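Local coordinates for protein putative NADH-depentdent flavin oxidoreductase (Cupriavidus metallidurans, PDB 5OCS) that is an FMN-dependent ene-reductase of the Old Yellow Enzyme family, which probably oxidises NADPH and uses the reduced flavin to reduce activated alkenes, at residues M1-F5 with A309-A314. Residue numbers count along the deposited sequence, not the author numbering.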
loop_
_atom_site.group_PDB
_atom_site.type_symbol
_atom_site.label_atom_id
_atom_site.label_comp_id
_atom_site.label_asym_id
_atom_site.label_seq_id
_atom_site.Cartn_x
_atom_site.Cartn_y
_atom_site.Cartn_z
ATOM N N MET D 1 26.198 -2.879 21.384
ATOM C CA MET D 1 24.759 -2.937 21.770
ATOM C C MET D 1 23.863 -2.666 20.532
ATOM O O MET D 1 23.472 -1.516 20.308
ATOM C CB MET D 1 24.458 -1.948 22.912
ATOM N N PRO D 2 23.567 -3.710 19.718
ATOM C CA PRO D 2 22.788 -3.458 18.506
ATOM C C PRO D 2 21.266 -3.365 18.746
ATOM O O PRO D 2 20.718 -4.008 19.655
ATOM C CB PRO D 2 23.148 -4.660 17.599
ATOM C CG PRO D 2 23.780 -5.676 18.476
ATOM C CD PRO D 2 23.781 -5.159 19.886
ATOM N N HIS D 3 20.601 -2.542 17.940
ATOM C CA HIS D 3 19.129 -2.391 17.980
ATOM C C HIS D 3 18.519 -2.545 16.601
ATOM O O HIS D 3 19.198 -2.312 15.601
ATOM C CB HIS D 3 18.757 -1.027 18.519
ATOM C CG HIS D 3 19.229 -0.833 19.909
ATOM N ND1 HIS D 3 18.610 -1.439 20.976
ATOM C CD2 HIS D 3 20.319 -0.209 20.401
ATOM C CE1 HIS D 3 19.271 -1.144 22.081
ATOM N NE2 HIS D 3 20.314 -0.403 21.756
ATOM N N LEU D 4 17.227 -2.887 16.575
ATOM C CA LEU D 4 16.487 -3.048 15.312
ATOM C C LEU D 4 16.600 -1.842 14.366
ATOM O O LEU D 4 16.760 -1.991 13.135
ATOM C CB LEU D 4 15.034 -3.327 15.625
ATOM C CG LEU D 4 14.171 -3.737 14.428
ATOM C CD1 LEU D 4 14.604 -5.080 13.885
ATOM C CD2 LEU D 4 12.736 -3.749 14.864
ATOM N N PHE D 5 16.511 -0.646 14.964
ATOM C CA PHE D 5 16.576 0.583 14.210
ATOM C C PHE D 5 17.961 1.206 14.070
ATOM O O PHE D 5 18.057 2.305 13.597
ATOM C CB PHE D 5 15.509 1.583 14.694
ATOM C CG PHE D 5 14.146 1.208 14.263
ATOM C CD1 PHE D 5 13.727 1.554 12.975
ATOM C CD2 PHE D 5 13.310 0.407 15.049
ATOM C CE1 PHE D 5 12.496 1.169 12.513
ATOM C CE2 PHE D 5 12.048 0.033 14.587
ATOM C CZ PHE D 5 11.657 0.404 13.306
ATOM N N ALA D 309 11.360 -8.771 17.352
ATOM C CA ALA D 309 12.437 -8.422 16.433
ATOM C C ALA D 309 13.622 -7.731 17.122
ATOM O O ALA D 309 14.773 -8.071 16.875
ATOM C CB ALA D 309 11.887 -7.555 15.324
ATOM N N GLU D 310 13.335 -6.768 18.003
ATOM C CA GLU D 310 14.370 -6.082 18.764
ATOM C C GLU D 310 15.225 -7.113 19.515
ATOM O O GLU D 310 16.472 -7.030 19.516
ATOM C CB GLU D 310 13.718 -5.097 19.738
ATOM C CG GLU D 310 14.635 -4.419 20.760
ATOM C CD GLU D 310 15.746 -3.592 20.137
ATOM O OE1 GLU D 310 15.702 -3.256 18.923
ATOM O OE2 GLU D 310 16.684 -3.239 20.869
ATOM N N ALA D 311 14.551 -8.071 20.139
ATOM C CA ALA D 311 15.265 -9.046 20.954
ATOM C C ALA D 311 16.197 -9.901 20.102
ATOM O O ALA D 311 17.351 -10.186 20.515
ATOM C CB ALA D 311 14.311 -9.940 21.735
ATOM N N ILE D 312 15.718 -10.332 18.933
ATOM C CA ILE D 312 16.590 -11.052 17.996
ATOM C C ILE D 312 17.856 -10.232 17.742
ATOM O O ILE D 312 18.946 -10.770 17.725
ATOM C CB ILE D 312 15.851 -11.442 16.687
ATOM C CG1 ILE D 312 14.880 -12.601 16.978
ATOM C CG2 ILE D 312 16.833 -11.770 15.557
ATOM C CD1 ILE D 312 13.868 -12.836 15.868
ATOM N N ILE D 313 17.733 -8.930 17.494
ATOM C CA ILE D 313 18.932 -8.165 17.197
ATOM C C ILE D 313 19.767 -7.948 18.460
ATOM O O ILE D 313 21.002 -8.105 18.438
ATOM C CB ILE D 313 18.582 -6.813 16.568
ATOM C CG1 ILE D 313 17.801 -7.010 15.237
ATOM C CG2 ILE D 313 19.813 -5.970 16.376
ATOM C CD1 ILE D 313 18.508 -7.782 14.147
ATOM N N ALA D 314 19.094 -7.546 19.537
ATOM C CA ALA D 314 19.794 -7.142 20.773
ATOM C C ALA D 314 20.474 -8.332 21.434
ATOM O O ALA D 314 21.538 -8.175 22.033
ATOM C CB ALA D 314 18.839 -6.458 21.735
HETATM O O HOH W 1 15.373 -0.559 17.798
#
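The N-terminal loop, residues 1-5, packs against the outer helix 306-314 of the barrel through hydrogen bonds to the carboxylate of E310, beside a small apolar interface. Both carboxylate oxygens of E310 accept hydrogen bonds from the loop: H3 ND1 to OE2 (2.6 Å), a His-carboxylate hydrogen bond, and L4 N to OE1 (2.8 Å), both nearly linear. A water extends this network, donating to E310 OE1 (2.9 Å) and accepting from F5 N (3.1 Å), so one side chain holds consecutive residues of a segment without regular secondary structure. Alongside, I313 meets both P2 and L4, with its CG2 3.8 Å from P2 CB and its CG1 4.0 Å from L4 CD1, while L4 CD2 reaches A309 CB at 3.9 Å. L4 continues inward onto I19 and I321, in the first and last barrel strands. The contact thus brings the chain start against the helix between the seventh and eighth strands, beside the seam where strands 19-21 and 320-323 close the (βα)8 TIM barrel characteristic of Old Yellow Enzymes.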